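Local coordinates for protein R.MvaI (Kocuria varians, PDB 2OA9) that acts as a monomeric restriction endonuclease that recognises its DNA target asymmetrically and probably cuts it with a metal-dependent PD-(D/E)XK nuclease core, at residues A[33-38]-A[181-185]; A[84-88]-A[212-216]; A[130-134]-A[146-152]. All blocks are in the same frame, centred on the assembly; numbering follows the deposited sequence.

Contact 1: residues A[33-38]-A[181-185]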
loop_
_atom_site.group_PDB
_atom_site.type_symbol
_atom_site.label_atom_id
_atom_site.label_comp_id
_atom_site.label_asym_id
_atom_site.label_seq_id
_atom_site.Cartn_x
_atom_site.Cartn_y
_atom_site.Cartn_z
ATOM N N GLY A 33 16.846 11.931 -8.240
ATOM C CA GLY A 33 16.844 12.711 -9.469
ATOM C C GLY A 33 16.003 12.156 -10.617
ATOM O O GLY A 33 15.309 12.919 -11.304
ATOM N N ILE A 34 16.066 10.850 -10.837
ATOM C CA ILE A 34 15.358 10.212 -11.942
ATOM C C ILE A 34 13.854 10.415 -11.769
ATOM O O ILE A 34 13.174 10.874 -12.682
ATOM C CB ILE A 34 15.703 8.700 -12.046
ATOM C CG1 ILE A 34 17.166 8.540 -12.491
ATOM C CG2 ILE A 34 14.797 8.012 -13.023
ATOM C CD1 ILE A 34 17.716 7.170 -12.298
ATOM N N GLY A 35 13.353 10.091 -10.584
ATOM C CA GLY A 35 11.937 10.222 -10.313
ATOM C C GLY A 35 11.451 11.661 -10.306
ATOM O O GLY A 35 10.413 12.000 -10.894
ATOM N N LYS A 36 12.196 12.550 -9.667
ATOM C CA LYS A 36 11.749 13.936 -9.558
ATOM C C LYS A 36 11.742 14.639 -10.920
ATOM O O LYS A 36 10.866 15.448 -11.211
ATOM C CB LYS A 36 12.638 14.708 -8.559
ATOM C CG LYS A 36 12.236 16.163 -8.287
ATOM C CD LYS A 36 13.450 17.096 -8.151
ATOM C CE LYS A 36 13.272 18.391 -8.934
ATOM N NZ LYS A 36 11.967 19.058 -8.662
ATOM N N THR A 37 12.719 14.329 -11.759
ATOM C CA THR A 37 12.739 14.885 -13.096
ATOM C C THR A 37 11.509 14.392 -13.845
ATOM O O THR A 37 10.882 15.164 -14.549
ATOM C CB THR A 37 14.011 14.502 -13.836
ATOM O OG1 THR A 37 15.146 15.101 -13.192
ATOM C CG2 THR A 37 14.023 15.053 -15.259
ATOM N N PHE A 38 11.165 13.112 -13.686
ATOM C CA PHE A 38 9.953 12.594 -14.338
ATOM C C PHE A 38 8.694 13.348 -13.875
ATOM O O PHE A 38 7.832 13.700 -14.685
ATOM C CB PHE A 38 9.839 11.080 -14.092
ATOM C CG PHE A 38 8.782 10.409 -14.916
ATOM C CD1 PHE A 38 9.091 9.848 -16.122
ATOM C CD2 PHE A 38 7.507 10.297 -14.454
ATOM C CE1 PHE A 38 8.144 9.209 -16.867
ATOM C CE2 PHE A 38 6.539 9.667 -15.224
ATOM C CZ PHE A 38 6.887 9.127 -16.427
ATOM N N TYR A 181 21.401 14.985 -18.182
ATOM C CA TYR A 181 20.217 14.554 -18.926
ATOM C C TYR A 181 19.774 13.153 -18.518
ATOM O O TYR A 181 20.611 12.283 -18.241
ATOM C CB TYR A 181 20.490 14.532 -20.429
ATOM C CG TYR A 181 20.947 15.850 -21.005
ATOM C CD1 TYR A 181 22.279 16.238 -20.921
ATOM C CD2 TYR A 181 20.048 16.703 -21.637
ATOM C CE1 TYR A 181 22.703 17.448 -21.449
ATOM C CE2 TYR A 181 20.463 17.905 -22.164
ATOM C CZ TYR A 181 21.788 18.267 -22.071
ATOM O OH TYR A 181 22.195 19.475 -22.591
ATOM N N TYR A 182 18.452 12.951 -18.498
ATOM C CA TYR A 182 17.847 11.638 -18.297
ATOM C C TYR A 182 17.023 11.291 -19.527
ATOM O O TYR A 182 16.367 12.176 -20.129
ATOM C CB TYR A 182 16.935 11.599 -17.074
ATOM C CG TYR A 182 17.641 11.640 -15.745
ATOM C CD1 TYR A 182 17.324 12.596 -14.801
ATOM C CD2 TYR A 182 18.604 10.706 -15.421
ATOM C CE1 TYR A 182 17.955 12.632 -13.572
ATOM C CE2 TYR A 182 19.266 10.746 -14.181
ATOM C CZ TYR A 182 18.925 11.712 -13.272
ATOM O OH TYR A 182 19.543 11.767 -12.045
ATOM N N LYS A 183 16.994 10.011 -19.871
ATOM C CA LYS A 183 16.170 9.484 -20.954
ATOM C C LYS A 183 15.426 8.266 -20.414
ATOM O O LYS A 183 16.079 7.305 -19.967
ATOM C CB LYS A 183 17.054 9.063 -22.120
ATOM C CG LYS A 183 16.256 8.600 -23.288
ATOM C CD LYS A 183 17.120 8.338 -24.472
ATOM C CE LYS A 183 16.292 7.767 -25.605
ATOM N N TYR A 184 14.106 8.338 -20.389
ATOM C CA TYR A 184 13.305 7.292 -19.787
ATOM C C TYR A 184 13.057 6.119 -20.715
ATOM O O TYR A 184 12.618 6.281 -21.857
ATOM C CB TYR A 184 11.998 7.925 -19.246
ATOM C CG TYR A 184 12.325 8.934 -18.139
ATOM C CD1 TYR A 184 12.506 10.272 -18.453
ATOM C CD2 TYR A 184 12.495 8.523 -16.829
ATOM C CE1 TYR A 184 12.888 11.172 -17.488
ATOM C CE2 TYR A 184 12.888 9.411 -15.858
ATOM C CZ TYR A 184 13.079 10.738 -16.183
ATOM O OH TYR A 184 13.463 11.639 -15.201
ATOM N N ASN A 185 13.336 4.930 -20.230
ATOM C CA ASN A 185 13.186 3.736 -21.024
ATOM C C ASN A 185 11.740 3.340 -21.189
ATOM O O ASN A 185 11.324 2.942 -22.274
ATOM C CB ASN A 185 13.921 2.553 -20.372
ATOM C CG ASN A 185 15.389 2.811 -20.185
ATOM O OD1 ASN A 185 16.069 3.256 -21.116
ATOM N ND2 ASN A 185 15.888 2.541 -18.972
#
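A helix that crosses a strand almost at right angles can receive alternate strand side chains in the hollows of its surface. Helix 33-38 and strand 181-185 show how: their axes cross at -80° and approach to 9.6 Å, and the two tyrosines on the helix-facing side, Tyr182 and Tyr184, fill the space. Ile34 is the bump between them. Its CG1 rides over one face of the Tyr182 ring, 3.9 Å from the centroid in a CH-pi contact, while Ile34 CG2 lies 3.7 Å from Tyr184 CE2. The Tyr182 ring has at its edge Thr37 OG1, which donates to Gly33 O (2.9 Å) and hydrogen-bonds Thr26 OG1; the far end of the ring rests where Gly33 leaves a hollow, since a beta carbon there would stand 2.7 Å from Tyr182 OH. In PD-(D/E)XK nucleases helices pack against a mixed sheet, and here helix 33-49 lies against strand 179-192 of such a sheet, with Val18 of helix 6-19 touching both Phe38 and Tyr184. The second tyrosine enters the notch between Ile34 and Phe38, one helical turn apart. The edge of Phe38 meets the face of Tyr184 in a T-shaped pair, centroids 5.1 Å apart and planes at 73°. At the bottom of the notch Tyr184 OH donates to Ile34 O (2.6 Å), a carbonyl that also accepts the helical bond from Phe38 N (3.2 Å).

Contact 2: residues A[84-88]-A[212-216]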
loop_
_atom_site.group_PDB
_atom_site.type_symbol
_atom_site.label_atom_id
_atom_site.label_comp_id
_atom_site.label_asym_id
_atom_site.label_seq_id
_atom_site.Cartn_x
_atom_site.Cartn_y
_atom_site.Cartn_z
ATOM N N ASN A 84 -10.763 -3.338 17.671
ATOM C CA ASN A 84 -9.368 -2.951 17.931
ATOM C C ASN A 84 -9.098 -2.760 19.421
ATOM O O ASN A 84 -8.050 -3.161 19.939
ATOM C CB ASN A 84 -8.886 -1.829 16.953
ATOM C CG ASN A 84 -8.427 -2.414 15.545
ATOM O OD1 ASN A 84 -8.399 -3.641 15.310
ATOM N ND2 ASN A 84 -8.066 -1.529 14.630
ATOM N N THR A 85 -10.089 -2.281 20.165
ATOM C CA THR A 85 -10.027 -2.216 21.611
ATOM C C THR A 85 -9.954 -3.587 22.271
ATOM O O THR A 85 -9.171 -3.814 23.177
ATOM C CB THR A 85 -11.207 -1.425 22.169
ATOM O OG1 THR A 85 -11.200 -0.098 21.589
ATOM C CG2 THR A 85 -11.130 -1.283 23.692
ATOM N N MET A 86 -10.772 -4.541 21.794
ATOM C CA MET A 86 -10.658 -5.902 22.326
ATOM C C MET A 86 -9.281 -6.484 22.088
ATOM O O MET A 86 -8.690 -7.121 22.951
ATOM C CB MET A 86 -11.711 -6.829 21.735
ATOM C CG MET A 86 -11.698 -8.238 22.302
ATOM S SD MET A 86 -10.537 -9.382 21.451
ATOM C CE MET A 86 -11.385 -9.494 19.929
ATOM N N LEU A 87 -8.753 -6.286 20.883
ATOM C CA LEU A 87 -7.494 -6.896 20.522
ATOM C C LEU A 87 -6.379 -6.382 21.401
ATOM O O LEU A 87 -5.537 -7.135 21.884
ATOM C CB LEU A 87 -7.144 -6.648 19.063
ATOM C CG LEU A 87 -7.980 -7.354 18.010
ATOM C CD1 LEU A 87 -7.623 -6.790 16.625
ATOM C CD2 LEU A 87 -7.779 -8.865 18.039
ATOM N N ARG A 88 -6.348 -5.083 21.633
ATOM C CA ARG A 88 -5.255 -4.551 22.420
ATOM C C ARG A 88 -5.342 -4.991 23.881
ATOM O O ARG A 88 -4.334 -5.391 24.460
ATOM C CB ARG A 88 -5.143 -3.024 22.245
ATOM C CG ARG A 88 -6.000 -2.191 23.081
ATOM C CD ARG A 88 -5.739 -0.675 22.887
ATOM N NE ARG A 88 -6.762 -0.009 23.591
ATOM C CZ ARG A 88 -6.682 0.343 24.869
ATOM N NH1 ARG A 88 -5.591 0.087 25.601
ATOM N NH2 ARG A 88 -7.723 0.919 25.455
ATOM N N ARG A 212 -1.531 -1.699 14.457
ATOM C CA ARG A 212 -0.811 -0.702 15.270
ATOM C C ARG A 212 -1.840 0.010 16.112
ATOM O O ARG A 212 -2.289 1.127 15.807
ATOM C CB ARG A 212 -0.014 0.234 14.362
ATOM C CG ARG A 212 0.908 1.197 15.055
ATOM C CD ARG A 212 1.301 2.367 14.162
ATOM N NE ARG A 212 2.714 2.377 13.790
ATOM C CZ ARG A 212 3.653 3.183 14.308
ATOM N NH1 ARG A 212 3.399 4.055 15.282
ATOM N NH2 ARG A 212 4.888 3.099 13.843
ATOM N N ILE A 213 -2.228 -0.644 17.185
ATOM C CA ILE A 213 -3.270 -0.147 18.059
ATOM C C ILE A 213 -2.622 0.335 19.364
ATOM O O ILE A 213 -2.115 -0.462 20.164
ATOM C CB ILE A 213 -4.279 -1.211 18.393
ATOM C CG1 ILE A 213 -4.733 -1.961 17.161
ATOM C CG2 ILE A 213 -5.481 -0.555 19.084
ATOM C CD1 ILE A 213 -5.571 -3.175 17.426
ATOM N N GLY A 214 -2.676 1.625 19.581
ATOM C CA GLY A 214 -2.101 2.209 20.764
ATOM C C GLY A 214 -3.150 2.616 21.767
ATOM O O GLY A 214 -4.322 2.303 21.656
ATOM N N ALA A 215 -2.676 3.346 22.761
ATOM C CA ALA A 215 -3.516 3.914 23.800
ATOM C C ALA A 215 -3.060 5.331 24.137
ATOM O O ALA A 215 -1.864 5.604 24.255
ATOM C CB ALA A 215 -3.479 3.024 25.074
ATOM N N TYR A 216 -4.004 6.220 24.333
ATOM C CA TYR A 216 -3.683 7.573 24.790
ATOM C C TYR A 216 -3.052 7.502 26.179
ATOM O O TYR A 216 -3.494 6.737 27.026
ATOM C CB TYR A 216 -4.931 8.452 24.784
ATOM C CG TYR A 216 -5.428 8.763 23.389
ATOM C CD1 TYR A 216 -4.708 9.581 22.540
ATOM C CD2 TYR A 216 -6.595 8.174 22.891
ATOM C CE1 TYR A 216 -5.165 9.871 21.239
ATOM C CE2 TYR A 216 -7.054 8.454 21.599
ATOM C CZ TYR A 216 -6.331 9.304 20.783
ATOM O OH TYR A 216 -6.752 9.595 19.493
#
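Helix 84-88 illustrates how one branched strand residue can serve several helix positions in turn. Asn84 comes first, its CB directed toward the strand: Asn84 CG sits 3.5 Å from Ile213 CD1, while the amide ND2 is engaged by Asp227 on strand 225-235, so its flank packs and its polar end bonds elsewhere. The next touch is at Leu87, whose CB is 4.1 Å from the same Ile213 CD1. That methyl thus lies in the groove lined by positions i and i+3 of the helix. Strand 207-215 runs inside an antiparallel five-stranded sheet, between strands 225-235 and 100-106, and the helix lies across it with axes 8.7 Å apart and a crossing angle of -81°. Leu87 also reaches Leu102 on one of those neighbours. One turn beyond Asn84, and linked to it by the helical bond Arg88 N to Asn84 O (3.1 Å), Arg88 extends over the strand. Its CD packs 3.8 Å from Ile213 CG2 and 3.5 Å from Gly214 O, and Ala215 CB lies over one face of the guanidinium, 3.7 Å from Arg88 NH1. The nitrogens bond to the neighbours on either side: NE to Thr225 OG1 of strand 225-235, NH1 to the carbonyl of Asn100 of strand 100-106, and NH2 to that of Gly223.

Contact 3: residues A[130-134]-A[146-152]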
loop_
_atom_site.group_PDB
_atom_site.type_symbol
_atom_site.label_atom_id
_atom_site.label_comp_id
_atom_site.label_asym_id
_atom_site.label_seq_id
_atom_site.Cartn_x
_atom_site.Cartn_y
_atom_site.Cartn_z
ATOM N N GLN A 130 -16.769 -14.447 2.331
ATOM C CA GLN A 130 -16.231 -13.183 1.838
ATOM C C GLN A 130 -15.785 -12.290 2.970
ATOM O O GLN A 130 -16.139 -11.116 3.022
ATOM C CB GLN A 130 -17.267 -12.439 0.983
ATOM C CG GLN A 130 -17.889 -13.244 -0.099
ATOM C CD GLN A 130 -17.368 -12.866 -1.440
ATOM O OE1 GLN A 130 -17.992 -12.068 -2.154
ATOM N NE2 GLN A 130 -16.214 -13.421 -1.803
ATOM N N VAL A 131 -15.017 -12.856 3.900
ATOM C CA VAL A 131 -14.365 -12.047 4.933
ATOM C C VAL A 131 -12.903 -12.484 5.084
ATOM O O VAL A 131 -12.534 -13.585 4.770
ATOM C CB VAL A 131 -15.083 -12.103 6.297
ATOM C CG1 VAL A 131 -16.585 -11.770 6.122
ATOM C CG2 VAL A 131 -14.892 -13.451 6.950
ATOM N N VAL A 132 -12.097 -11.568 5.579
ATOM C CA VAL A 132 -10.692 -11.786 5.902
ATOM C C VAL A 132 -10.597 -11.833 7.415
ATOM O O VAL A 132 -10.899 -10.825 8.081
ATOM C CB VAL A 132 -9.846 -10.620 5.333
ATOM C CG1 VAL A 132 -8.406 -10.705 5.749
ATOM C CG2 VAL A 132 -9.987 -10.544 3.827
ATOM N N ARG A 133 -10.204 -12.976 7.969
ATOM C CA ARG A 133 -10.184 -13.188 9.408
ATOM C C ARG A 133 -8.811 -13.084 10.009
ATOM O O ARG A 133 -7.817 -13.540 9.414
ATOM C CB ARG A 133 -10.730 -14.573 9.751
ATOM C CG ARG A 133 -12.126 -14.801 9.326
ATOM C CD ARG A 133 -12.708 -16.133 9.753
ATOM N NE ARG A 133 -14.126 -16.272 9.391
ATOM C CZ ARG A 133 -15.142 -15.800 10.121
ATOM N NH1 ARG A 133 -14.942 -15.176 11.277
ATOM N NH2 ARG A 133 -16.387 -15.939 9.685
ATOM N N LEU A 134 -8.766 -12.483 11.196
ATOM C CA LEU A 134 -7.593 -12.559 12.072
ATOM C C LEU A 134 -7.702 -13.759 12.995
ATOM O O LEU A 134 -8.569 -13.787 13.869
ATOM C CB LEU A 134 -7.452 -11.254 12.881
ATOM C CG LEU A 134 -6.265 -11.163 13.843
ATOM C CD1 LEU A 134 -5.003 -11.140 13.061
ATOM C CD2 LEU A 134 -6.372 -9.954 14.669
ATOM N N ASN A 146 -11.082 -16.596 16.002
ATOM C CA ASN A 146 -11.027 -16.129 14.617
ATOM C C ASN A 146 -12.243 -15.239 14.304
ATOM O O ASN A 146 -12.687 -15.130 13.152
ATOM C CB ASN A 146 -10.879 -17.297 13.637
ATOM C CG ASN A 146 -12.070 -18.169 13.603
ATOM O OD1 ASN A 146 -12.972 -18.085 14.443
ATOM N ND2 ASN A 146 -12.078 -19.057 12.607
ATOM N N SER A 147 -12.754 -14.571 15.320
ATOM C CA SER A 147 -13.941 -13.726 15.205
ATOM C C SER A 147 -13.752 -12.382 14.555
ATOM O O SER A 147 -14.732 -11.824 14.000
ATOM C CB SER A 147 -14.597 -13.553 16.578
ATOM O OG SER A 147 -13.813 -12.731 17.429
ATOM N N VAL A 148 -12.543 -11.848 14.603
ATOM C CA VAL A 148 -12.260 -10.526 14.092
ATOM C C VAL A 148 -12.062 -10.613 12.583
ATOM O O VAL A 148 -11.308 -11.472 12.095
ATOM C CB VAL A 148 -11.014 -9.904 14.808
ATOM C CG1 VAL A 148 -10.664 -8.616 14.154
ATOM C CG2 VAL A 148 -11.279 -9.700 16.321
ATOM N N TYR A 149 -12.761 -9.759 11.828
ATOM C CA TYR A 149 -12.672 -9.832 10.368
ATOM C C TYR A 149 -12.933 -8.525 9.700
ATOM O O TYR A 149 -13.504 -7.618 10.293
ATOM C CB TYR A 149 -13.591 -10.933 9.773
ATOM C CG TYR A 149 -15.098 -10.687 9.825
ATOM C CD1 TYR A 149 -15.706 -9.762 8.997
ATOM C CD2 TYR A 149 -15.897 -11.455 10.646
ATOM C CE1 TYR A 149 -17.086 -9.586 9.006
ATOM C CE2 TYR A 149 -17.276 -11.290 10.674
ATOM C CZ TYR A 149 -17.860 -10.353 9.859
ATOM O OH TYR A 149 -19.225 -10.199 9.966
ATOM N N TRP A 150 -12.506 -8.461 8.454
ATOM C CA TRP A 150 -12.782 -7.370 7.516
ATOM C C TRP A 150 -13.627 -7.952 6.427
ATOM O O TRP A 150 -13.244 -8.954 5.827
ATOM C CB TRP A 150 -11.481 -6.834 6.862
ATOM C CG TRP A 150 -10.509 -6.167 7.764
ATOM C CD1 TRP A 150 -10.360 -4.824 7.950
ATOM C CD2 TRP A 150 -9.536 -6.793 8.602
ATOM N NE1 TRP A 150 -9.341 -4.568 8.832
ATOM C CE2 TRP A 150 -8.835 -5.765 9.280
ATOM C CE3 TRP A 150 -9.197 -8.122 8.880
ATOM C CZ2 TRP A 150 -7.826 -6.044 10.195
ATOM C CZ3 TRP A 150 -8.198 -8.391 9.771
ATOM C CH2 TRP A 150 -7.511 -7.354 10.424
ATOM N N SER A 151 -14.780 -7.377 6.132
ATOM C CA SER A 151 -15.532 -7.868 4.994
ATOM C C SER A 151 -14.878 -7.548 3.664
ATOM O O SER A 151 -14.184 -6.529 3.534
ATOM C CB SER A 151 -16.946 -7.248 4.995
ATOM O OG SER A 151 -16.882 -5.840 4.847
ATOM N N PHE A 152 -15.102 -8.381 2.658
ATOM C CA PHE A 152 -14.590 -8.074 1.328
ATOM C C PHE A 152 -15.144 -6.727 0.843
ATOM O O PHE A 152 -14.433 -5.979 0.200
ATOM C CB PHE A 152 -14.990 -9.140 0.292
ATOM C CG PHE A 152 -14.121 -10.399 0.252
ATOM C CD1 PHE A 152 -14.161 -11.237 -0.856
ATOM C CD2 PHE A 152 -13.295 -10.745 1.298
ATOM C CE1 PHE A 152 -13.399 -12.391 -0.909
ATOM C CE2 PHE A 152 -12.560 -11.902 1.261
ATOM C CZ PHE A 152 -12.590 -12.724 0.161
HETATM O O HOH W 1 -16.934 -13.918 13.209
HETATM O O HOH W 2 -10.052 -13.001 15.979
#
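Val132, Leu134, Val148 and Trp150 form the apolar face of this antiparallel hairpin, with Val132 CG1 4.1 Å from Trp150 CE3. Phe152, beginning the next helix, extends it: its CE2 is 3.9 Å from Val132 CG2, and Gln130 CA sits over the face of its ring in a CH-pi contact, 3.7 Å from the centroid. Val132 and Trp150 are a hydrogen-bonded pair, N to O 2.9 Å both ways, and Leu134 N bonds Val148 O (2.9 Å). Phe152 N to Gln130 O (2.9 Å) follows, beside a G1 bulge where Gln130 and Val131 face Asp126. On the other face, Val131 CG1 lies over the Tyr149 ring. At the edge a water joins Leu134 O (2.7 Å) to Val148 N (3.1 Å). The chemistry implies a two-sided sheet: one face is given to the interior, while on the other Arg133, in the middle strand, reaches both neighbours, by a salt bridge from NE to Asp126 and a hydrogen bond from NH1 to Asn146 O (2.9 Å).

In the fold
The three contacts divide between two parts of an elongated monomer. Contact 1 stands on the opposite side of the chain's centre from the others, about 43 Å from contact 2 and 42 Å from contact 3, centre to centre. Contacts 2 and 3, about 18 Å apart at their centres, share one core, with Met86 CE 3.6 Å from Val148 CG2. Each part has a calcium site, seen in another structure of the protein. That of Asp53, Glu58 and Ile59, probably the nuclease site as in PD-(D/E)XK enzymes, has Ile59 about 4 Å from Phe38 of contact 1, side chain to side chain; Ile125 of the other is as close to Phe152 of contact 3.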